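Local structure of ubiquitin-conjugating ligase MGC351130 (Homo sapiens, 1YRV) at residues P107-D110 with F111-N114; Y122-S125 with S126-A130; T93-H97 with P98-P102. The protein catalyses the attachment of ubiquitin to other proteins as an E2 conjugating enzyme, of which this chain is the UBC core domain. All coordinates share one frame; numbering follows the deposited sequence.

In the fold
Following the chain from the N terminus, contact 3 comes first, in the long loop after strand 88-91, where residues 93-102 double back round a turn at 97-100. Contact 1 follows at 107-114, where the same loop passes the predicted active-site cysteine and winds into helix 110-113. Contact 2 opens the next helix, 124-135. The three lie in series, neither nesting nor crossing: contact 3 closes a turn, and contacts 1 and 2 each set the start of a helix. A probable hydrogen bond from C108 N to N99 O joins contacts 3 and 1, while F111 of contact 1 packs on Y122 and A130 of contact 2. Contacts 2 and 3 do not touch, but H97 of contact 3 bonds to L135, farther along the helix that contact 2 begins.

Contact 1 of 3, residues P107-D110 with F111-N114; sequences PCID and FLDN
D113 turns its carboxylate back to I109 with CG anti to its own carbonyl carbon (chi1 -47°), whereas F111 has CG between its backbone N and carbonyl carbon (chi1 76°), which puts the ring beside the side chain of I109. OD2 of D113 accepts a weak hydrogen bond from I109 N at 3.1 Å, bent to 130° at the hydrogen. The backbone answers in the other direction: D113 N donates to I109 O at 2.9 Å, arriving nearly along the C=O axis. Residues 109 and 113 are therefore joined twice, although D113 OD2 also lies 3.1 Å from I109 O, an approach of two acceptors that probably costs some of the gain. One residue on, N114 N donates to D110 O. A water sits between P107 O and D113 OD1, but its separation from OD1 is so short that the details of this bridge are doubtful.

On the apolar side, F111 and L112 each lie alongside I109, pointing the same way as it does. CG2 of I109 meets the ring of F111 obliquely, closest at CE2 (3.2 Å), which is tight packing. L112 brings CD1 to 3.8 Å from I109 CB and continues onto V89 of strand 88-91. The F111 ring stacks with Y122 and rests on A130 and M134 of helix 124-135. This short helical turn, with I109 as its N-cap residue, directly follows C108, the predicted glycyl-thioester cysteine, and belongs to the active-site region of the ubiquitin-conjugating fold.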
ATOM      1  N   PRO A 107      -3.330  -1.122   6.558  1.00 54.34           N
ATOM      2  CA  PRO A 107      -2.405  -0.069   6.989  1.00 54.07           C
ATOM      3  C   PRO A 107      -3.083   1.270   7.289  1.00 54.24           C
ATOM      4  O   PRO A 107      -3.835   1.744   6.475  1.00 57.83           O
ATOM      5  CB  PRO A 107      -1.456   0.037   5.812  1.00 53.62           C
ATOM      6  CG  PRO A 107      -2.342  -0.265   4.637  1.00 51.92           C
ATOM      7  CD  PRO A 107      -3.194  -1.408   5.116  1.00 50.76           C
ATOM      8  N   CYS A 108      -2.805   1.872   8.439  1.00 53.95           N
ATOM      9  CA  CYS A 108      -3.382   3.155   8.799  1.00 54.17           C
ATOM     10  C   CYS A 108      -2.645   4.249   8.053  1.00 53.35           C
ATOM     11  O   CYS A 108      -1.558   4.678   8.452  1.00 52.71           O
ATOM     12  CB  CYS A 108      -3.244   3.421  10.286  1.00 54.96           C
ATOM     13  SG  CYS A 108      -4.036   2.201  11.327  1.00 61.24           S
ATOM     14  N   ILE A 109      -3.252   4.693   6.966  1.00 52.30           N
ATOM     15  CA  ILE A 109      -2.673   5.714   6.127  1.00 51.41           C
ATOM     16  C   ILE A 109      -3.703   6.805   6.013  1.00 50.17           C
ATOM     17  O   ILE A 109      -4.833   6.541   5.618  1.00 51.21           O
ATOM     18  CB  ILE A 109      -2.412   5.180   4.712  1.00 50.02           C
ATOM     19  CG1 ILE A 109      -1.455   3.994   4.771  1.00 50.68           C
ATOM     20  CG2 ILE A 109      -1.882   6.303   3.831  1.00 50.99           C
ATOM     21  CD1 ILE A 109      -0.151   4.300   5.457  1.00 48.57           C
ATOM     22  N   ASP A 110      -3.319   8.027   6.321  1.00 49.18           N
ATOM     23  CA  ASP A 110      -4.271   9.127   6.233  1.00 52.91           C
ATOM     24  C   ASP A 110      -5.084   9.289   4.952  1.00 51.76           C
ATOM     25  O   ASP A 110      -6.319   9.292   5.000  1.00 52.02           O
ATOM     26  CB  ASP A 110      -3.573  10.443   6.529  1.00 55.94           C
ATOM     27  CG  ASP A 110      -3.329  10.612   7.980  1.00 63.39           C
ATOM     28  OD1 ASP A 110      -3.505  11.758   8.492  1.00 67.09           O
ATOM     29  OD2 ASP A 110      -2.959   9.582   8.614  1.00 66.40           O
ATOM     30  N   PHE A 111      -4.393   9.449   3.827  1.00 49.90           N
ATOM     31  CA  PHE A 111      -5.058   9.641   2.554  1.00 48.33           C
ATOM     32  C   PHE A 111      -5.902   8.462   2.143  1.00 47.69           C
ATOM     33  O   PHE A 111      -6.604   8.510   1.132  1.00 47.10           O
ATOM     34  CB  PHE A 111      -4.050   9.979   1.459  1.00 50.48           C
ATOM     35  CG  PHE A 111      -3.247   8.814   0.973  1.00 48.14           C
ATOM     36  CD1 PHE A 111      -3.750   7.947   0.005  1.00 47.94           C
ATOM     37  CD2 PHE A 111      -1.958   8.617   1.441  1.00 48.98           C
ATOM     38  CE1 PHE A 111      -2.959   6.877  -0.506  1.00 47.28           C
ATOM     39  CE2 PHE A 111      -1.152   7.560   0.950  1.00 46.01           C
ATOM     40  CZ  PHE A 111      -1.658   6.693  -0.025  1.00 46.65           C
ATOM     41  N   LEU A 112      -5.871   7.419   2.959  1.00 46.94           N
ATOM     42  CA  LEU A 112      -6.645   6.241   2.670  1.00 47.03           C
ATOM     43  C   LEU A 112      -7.827   6.134   3.596  1.00 48.27           C
ATOM     44  O   LEU A 112      -8.883   5.637   3.206  1.00 49.25           O
ATOM     45  CB  LEU A 112      -5.784   4.993   2.798  1.00 44.82           C
ATOM     46  CG  LEU A 112      -4.773   4.700   1.692  1.00 44.39           C
ATOM     47  CD1 LEU A 112      -4.240   3.324   1.988  1.00 45.41           C
ATOM     48  CD2 LEU A 112      -5.413   4.706   0.281  1.00 46.05           C
ATOM     49  N   ASP A 113      -7.658   6.641   4.811  1.00 50.23           N
ATOM     50  CA  ASP A 113      -8.699   6.554   5.836  1.00 50.36           C
ATOM     51  C   ASP A 113      -9.366   7.863   6.145  1.00 50.89           C
ATOM     52  O   ASP A 113     -10.476   7.890   6.656  1.00 50.89           O
ATOM     53  CB  ASP A 113      -8.112   6.021   7.140  1.00 51.23           C
ATOM     54  CG  ASP A 113      -7.246   4.808   6.930  1.00 51.83           C
ATOM     55  OD1 ASP A 113      -7.554   4.018   6.031  1.00 50.33           O
ATOM     56  OD2 ASP A 113      -6.261   4.642   7.668  1.00 54.98           O
ATOM     57  N   ASN A 114      -8.684   8.956   5.859  1.00 51.59           N
ATOM     58  CA  ASN A 114      -9.279  10.242   6.137  1.00 52.99           C
ATOM     59  C   ASN A 114      -9.787  10.833   4.822  1.00 52.28           C
ATOM     60  O   ASN A 114      -8.997  11.155   3.947  1.00 51.46           O
ATOM     61  CB  ASN A 114      -8.242  11.156   6.775  1.00 54.70           C
ATOM     62  CG  ASN A 114      -8.850  12.435   7.293  1.00 56.94           C
ATOM     63  OD1 ASN A 114      -9.938  12.851   6.870  1.00 58.99           O
ATOM     64  ND2 ASN A 114      -8.137  13.090   8.193  1.00 57.89           N
TER
HETATM   65  O   HOH W   1      -6.106   2.340   5.072  1.00 49.41           O

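Contact 2 of 3, residues Y122-S125 with S126-A130; sequences YTLS and SILLA
The ring of Y122 lies obliquely against the first turn of the helix, with CD1 3.8 Å from S126 CB and the tyrosine CB near CG1 of I127. The ring also meets W118, their planes at a small angle. In T123, the N-cap residue, the bond to CB leads away from 126-130, yet with chi1 at 63° OG1 turns back to the first turn. There T123 OG1 accepts from S126 N in a long, weak but nearly straight bond of 3.4 Å. The carbonyl oxygen of T123 takes I127 N at 3.0 Å, straight at both ends, and CG1 of I127 lies against the same oxygen.

Farther round the helix, L124 and L128 cross obliquely, with CG of L124 4.1 Å from CD1 of L128. CG of L128 also presses on L124 O at 3.0 Å, while that oxygen receives L128 N well off the carbonyl plane. L128 goes on to touch L35 of helix 23-38 and I43 and A45 of strand 43-47. An alanine at L128 would remove CG and both methyls, and is likely to leave a gap beside L124, L35 and the edge strand 43-47.

L129 N completes the run by donating to S125 O at 2.9 Å. The first turn is thus capped by T123, and L124 N also donates to OD2 of D31 on helix 23-38; a carboxylate at this end would probably interact favourably with the helix dipole.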
ATOM      1  N   TYR A 122      -3.974  11.625  -6.592  1.00 47.65           N
ATOM      2  CA  TYR A 122      -3.350  10.364  -6.248  1.00 48.26           C
ATOM      3  C   TYR A 122      -3.582   9.317  -7.346  1.00 46.65           C
ATOM      4  O   TYR A 122      -4.689   8.822  -7.492  1.00 50.07           O
ATOM      5  CB  TYR A 122      -3.937   9.834  -4.963  1.00 49.59           C
ATOM      6  CG  TYR A 122      -3.283  10.354  -3.715  1.00 53.33           C
ATOM      7  CD1 TYR A 122      -2.015   9.927  -3.350  1.00 55.83           C
ATOM      8  CD2 TYR A 122      -3.960  11.230  -2.872  1.00 52.75           C
ATOM      9  CE1 TYR A 122      -1.436  10.349  -2.168  1.00 58.59           C
ATOM     10  CE2 TYR A 122      -3.402  11.667  -1.689  1.00 55.40           C
ATOM     11  CZ  TYR A 122      -2.133  11.226  -1.335  1.00 58.33           C
ATOM     12  OH  TYR A 122      -1.526  11.658  -0.176  1.00 58.06           O
ATOM     13  N   THR A 123      -2.549   8.976  -8.104  1.00 43.19           N
ATOM     14  CA  THR A 123      -2.652   7.959  -9.157  1.00 42.45           C
ATOM     15  C   THR A 123      -2.056   6.634  -8.662  1.00 40.76           C
ATOM     16  O   THR A 123      -1.428   6.594  -7.613  1.00 41.75           O
ATOM     17  CB  THR A 123      -1.857   8.361 -10.387  1.00 41.61           C
ATOM     18  OG1 THR A 123      -0.476   8.436 -10.020  1.00 42.96           O
ATOM     19  CG2 THR A 123      -2.322   9.729 -10.907  1.00 37.06           C
ATOM     20  N   LEU A 124      -2.229   5.550  -9.416  1.00 39.51           N
ATOM     21  CA  LEU A 124      -1.654   4.274  -8.986  1.00 38.91           C
ATOM     22  C   LEU A 124      -0.189   4.434  -8.557  1.00 40.66           C
ATOM     23  O   LEU A 124       0.222   3.839  -7.562  1.00 41.07           O
ATOM     24  CB  LEU A 124      -1.743   3.223 -10.104  1.00 40.36           C
ATOM     25  CG  LEU A 124      -1.328   1.762  -9.821  1.00 39.67           C
ATOM     26  CD1 LEU A 124      -2.177   1.155  -8.736  1.00 39.96           C
ATOM     27  CD2 LEU A 124      -1.473   0.921 -11.103  1.00 43.65           C
ATOM     28  N   SER A 125       0.586   5.210  -9.328  1.00 42.18           N
ATOM     29  CA  SER A 125       2.002   5.482  -9.047  1.00 43.31           C
ATOM     30  C   SER A 125       2.207   6.199  -7.715  1.00 41.76           C
ATOM     31  O   SER A 125       3.062   5.823  -6.945  1.00 41.63           O
ATOM     32  CB  SER A 125       2.626   6.333 -10.159  1.00 41.20           C
ATOM     33  OG  SER A 125       2.628   5.646 -11.384  1.00 42.36           O
ATOM     34  N   SER A 126       1.425   7.245  -7.481  1.00 43.35           N
ATOM     35  CA  SER A 126       1.496   8.035  -6.258  1.00 43.16           C
ATOM     36  C   SER A 126       1.289   7.168  -5.067  1.00 43.60           C
ATOM     37  O   SER A 126       2.070   7.170  -4.116  1.00 46.36           O
ATOM     38  CB  SER A 126       0.397   9.088  -6.214  1.00 41.78           C
ATOM     39  OG  SER A 126       0.671  10.128  -7.095  1.00 49.98           O
ATOM     40  N   ILE A 127       0.176   6.455  -5.115  1.00 43.15           N
ATOM     41  CA  ILE A 127      -0.213   5.550  -4.055  1.00 41.02           C
ATOM     42  C   ILE A 127       0.894   4.549  -3.751  1.00 40.32           C
ATOM     43  O   ILE A 127       1.170   4.247  -2.597  1.00 42.35           O
ATOM     44  CB  ILE A 127      -1.465   4.789  -4.474  1.00 39.20           C
ATOM     45  CG1 ILE A 127      -2.572   5.809  -4.848  1.00 39.91           C
ATOM     46  CG2 ILE A 127      -1.805   3.777  -3.400  1.00 35.83           C
ATOM     47  CD1 ILE A 127      -3.834   5.176  -5.356  1.00 34.88           C
ATOM     48  N   LEU A 128       1.530   4.037  -4.791  1.00 39.74           N
ATOM     49  CA  LEU A 128       2.574   3.051  -4.590  1.00 41.30           C
ATOM     50  C   LEU A 128       3.817   3.695  -3.953  1.00 43.29           C
ATOM     51  O   LEU A 128       4.343   3.167  -2.978  1.00 44.61           O
ATOM     52  CB  LEU A 128       2.889   2.351  -5.921  1.00 40.04           C
ATOM     53  CG  LEU A 128       1.740   1.513  -6.534  1.00 43.74           C
ATOM     54  CD1 LEU A 128       2.125   0.796  -7.863  1.00 40.13           C
ATOM     55  CD2 LEU A 128       1.352   0.448  -5.493  1.00 44.42           C
ATOM     56  N   LEU A 129       4.267   4.842  -4.470  1.00 44.12           N
ATOM     57  CA  LEU A 129       5.427   5.506  -3.892  1.00 42.17           C
ATOM     58  C   LEU A 129       5.075   5.976  -2.497  1.00 42.94           C
ATOM     59  O   LEU A 129       5.860   5.788  -1.568  1.00 45.04           O
ATOM     60  CB  LEU A 129       5.883   6.709  -4.737  1.00 42.05           C
ATOM     61  CG  LEU A 129       6.191   6.456  -6.234  1.00 43.40           C
ATOM     62  CD1 LEU A 129       6.456   7.767  -6.929  1.00 43.09           C
ATOM     63  CD2 LEU A 129       7.396   5.496  -6.403  1.00 43.56           C
ATOM     64  N   ALA A 130       3.901   6.576  -2.311  1.00 41.16           N
ATOM     65  CA  ALA A 130       3.567   7.038  -0.963  1.00 41.64           C
ATOM     66  C   ALA A 130       3.578   5.874   0.023  1.00 42.15           C
ATOM     67  O   ALA A 130       4.145   5.991   1.125  1.00 43.99           O
ATOM     68  CB  ALA A 130       2.193   7.757  -0.926  1.00 39.07           C
TER

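Contact 3 of 3, residues T93-H97 with P98-P102; sequences TIPFH and PNVDP
Residues H97 to V100 form a type I turn with P98 and N99 at its corners, closed by a weak hydrogen bond from V100 N to H97 O at 3.4 Å. The imidazole of H97 folds back over this turn: with CG anti to the backbone N (chi1 -171°), ND1 comes to 2.9 Å from N99 N and accepts a nearly straight hydrogen bond from it. The donor lies almost exactly in the ring plane, at the ring edge. The side chains of P98 and H97 cross at about a right angle, laying P98 CD over one imidazole face, 3.4 Å from H97 CG.

V100 wedges between two residues of 93-97 with its separate methyls. CG2 is 3.5 Å from H97 CB, and CG1 is 3.6 Å from CD of P95, whose ring crosses the valine at about a right angle. A water lies between 93-97 and 98-102: it accepts from H97 N and is placed to donate to P95 O (2.6 Å) and V100 O (2.9 Å), though it may not serve every acceptor around it. Beyond it, CD1 of I94 reaches the carbonyl oxygen of P102.

H97, P98 and N99 spell the HPN motif of ubiquitin-conjugating enzymes. The N99 side chain, about 4 Å from that of C108, is held by OD1 accepting from V139 N. Because ND1 accepts from N99 N and NE2 bonds to L135 O, both imidazole nitrogens are engaged; this points to a proton on NE2 and to a ring that serves to fix the turn.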
ATOM      1  N   THR A  93      -0.630 -10.913   4.256  1.00 62.03           N
ATOM      2  CA  THR A  93      -0.355 -11.596   5.519  1.00 60.64           C
ATOM      3  C   THR A  93      -0.081 -10.541   6.569  1.00 60.29           C
ATOM      4  O   THR A  93       0.919  -9.837   6.491  1.00 60.59           O
ATOM      5  CB  THR A  93       0.860 -12.518   5.423  1.00 61.21           C
ATOM      6  OG1 THR A  93       0.738 -13.349   4.267  1.00 64.32           O
ATOM      7  CG2 THR A  93       0.919 -13.415   6.630  1.00 61.20           C
ATOM      8  N   ILE A  94      -0.991 -10.427   7.540  1.00 59.73           N
ATOM      9  CA  ILE A  94      -0.861  -9.447   8.606  1.00 57.95           C
ATOM     10  C   ILE A  94       0.573  -9.429   9.091  1.00 56.71           C
ATOM     11  O   ILE A  94       1.092 -10.453   9.532  1.00 55.50           O
ATOM     12  CB  ILE A  94      -1.788  -9.778   9.774  1.00 59.26           C
ATOM     13  CG1 ILE A  94      -3.247  -9.636   9.322  1.00 60.42           C
ATOM     14  CG2 ILE A  94      -1.480  -8.877  10.955  1.00 59.52           C
ATOM     15  CD1 ILE A  94      -4.254 -10.066  10.366  1.00 61.94           C
ATOM     16  N   PRO A  95       1.241  -8.262   8.984  1.00 55.50           N
ATOM     17  CA  PRO A  95       2.631  -8.063   9.401  1.00 53.28           C
ATOM     18  C   PRO A  95       2.722  -7.509  10.816  1.00 52.06           C
ATOM     19  O   PRO A  95       1.738  -7.009  11.351  1.00 53.35           O
ATOM     20  CB  PRO A  95       3.130  -7.067   8.375  1.00 53.61           C
ATOM     21  CG  PRO A  95       1.939  -6.140   8.279  1.00 54.43           C
ATOM     22  CD  PRO A  95       0.749  -7.082   8.242  1.00 54.21           C
ATOM     23  N   PHE A  96       3.901  -7.623  11.421  1.00 51.47           N
ATOM     24  CA  PHE A  96       4.141  -7.098  12.764  1.00 49.67           C
ATOM     25  C   PHE A  96       4.600  -5.665  12.478  1.00 47.35           C
ATOM     26  O   PHE A  96       5.784  -5.403  12.267  1.00 47.62           O
ATOM     27  CB  PHE A  96       5.253  -7.885  13.455  1.00 49.57           C
ATOM     28  CG  PHE A  96       5.437  -7.513  14.893  1.00 49.74           C
ATOM     29  CD1 PHE A  96       6.662  -7.046  15.359  1.00 48.40           C
ATOM     30  CD2 PHE A  96       4.398  -7.678  15.797  1.00 48.19           C
ATOM     31  CE1 PHE A  96       6.847  -6.759  16.719  1.00 46.75           C
ATOM     32  CE2 PHE A  96       4.577  -7.391  17.159  1.00 48.88           C
ATOM     33  CZ  PHE A  96       5.794  -6.936  17.615  1.00 45.44           C
ATOM     34  N   HIS A  97       3.651  -4.735  12.465  1.00 46.77           N
ATOM     35  CA  HIS A  97       3.943  -3.363  12.085  1.00 42.50           C
ATOM     36  C   HIS A  97       3.138  -2.415  12.945  1.00 43.41           C
ATOM     37  O   HIS A  97       1.979  -2.655  13.221  1.00 45.43           O
ATOM     38  CB  HIS A  97       3.605  -3.213  10.589  1.00 39.75           C
ATOM     39  CG  HIS A  97       4.040  -1.912   9.989  1.00 40.30           C
ATOM     40  ND1 HIS A  97       3.545  -0.702  10.428  1.00 39.58           N
ATOM     41  CD2 HIS A  97       4.948  -1.633   9.032  1.00 38.04           C
ATOM     42  CE1 HIS A  97       4.145   0.271   9.769  1.00 40.49           C
ATOM     43  NE2 HIS A  97       4.999  -0.259   8.916  1.00 40.86           N
ATOM     44  N   PRO A  98       3.752  -1.326  13.396  1.00 44.88           N
ATOM     45  CA  PRO A  98       3.102  -0.326  14.245  1.00 47.33           C
ATOM     46  C   PRO A  98       1.819   0.302  13.682  1.00 50.21           C
ATOM     47  O   PRO A  98       0.919   0.649  14.444  1.00 51.37           O
ATOM     48  CB  PRO A  98       4.195   0.725  14.444  1.00 45.16           C
ATOM     49  CG  PRO A  98       5.467  -0.066  14.278  1.00 46.42           C
ATOM     50  CD  PRO A  98       5.139  -0.939  13.105  1.00 45.56           C
ATOM     51  N   ASN A  99       1.723   0.450  12.363  1.00 52.13           N
ATOM     52  CA  ASN A  99       0.549   1.088  11.796  1.00 54.52           C
ATOM     53  C   ASN A  99      -0.395   0.183  11.023  1.00 55.81           C
ATOM     54  O   ASN A  99      -1.388   0.657  10.471  1.00 56.94           O
ATOM     55  CB  ASN A  99       0.987   2.258  10.920  1.00 54.38           C
ATOM     56  CG  ASN A  99       1.931   3.197  11.646  1.00 54.88           C
ATOM     57  OD1 ASN A  99       2.981   3.549  11.125  1.00 56.83           O
ATOM     58  ND2 ASN A  99       1.572   3.588  12.857  1.00 54.01           N
ATOM     59  N   VAL A 100      -0.112  -1.114  10.996  1.00 55.21           N
ATOM     60  CA  VAL A 100      -0.982  -2.034  10.283  1.00 55.19           C
ATOM     61  C   VAL A 100      -1.917  -2.680  11.287  1.00 58.04           C
ATOM     62  O   VAL A 100      -1.482  -3.244  12.288  1.00 58.87           O
ATOM     63  CB  VAL A 100      -0.166  -3.111   9.542  1.00 51.89           C
ATOM     64  CG1 VAL A 100      -1.085  -4.034   8.783  1.00 50.58           C
ATOM     65  CG2 VAL A 100       0.817  -2.446   8.601  1.00 47.59           C
ATOM     66  N   ASP A 101      -3.215  -2.556  11.035  1.00 61.00           N
ATOM     67  CA  ASP A 101      -4.213  -3.129  11.918  1.00 63.98           C
ATOM     68  C   ASP A 101      -3.909  -4.610  12.062  1.00 66.68           C
ATOM     69  O   ASP A 101      -4.034  -5.372  11.103  1.00 65.98           O
ATOM     70  CB  ASP A 101      -5.606  -2.979  11.338  1.00 65.29           C
ATOM     71  CG  ASP A 101      -6.676  -3.153  12.385  1.00 67.76           C
ATOM     72  OD1 ASP A 101      -7.159  -2.118  12.897  1.00 68.37           O
ATOM     73  OD2 ASP A 101      -7.020  -4.316  12.705  1.00 68.17           O
ATOM     74  N   PRO A 102      -3.543  -5.045  13.275  1.00 69.69           N
ATOM     75  CA  PRO A 102      -3.219  -6.457  13.497  1.00 71.20           C
ATOM     76  C   PRO A 102      -4.386  -7.397  13.229  1.00 73.25           C
ATOM     77  O   PRO A 102      -4.185  -8.594  13.008  1.00 73.53           O
ATOM     78  CB  PRO A 102      -2.762  -6.471  14.947  1.00 71.39           C
ATOM     79  CG  PRO A 102      -3.654  -5.412  15.576  1.00 70.50           C
ATOM     80  CD  PRO A 102      -3.623  -4.306  14.554  1.00 70.38           C
TER
HETATM   81  O   HOH W   2       0.552  -5.250  12.768  1.00 56.42           O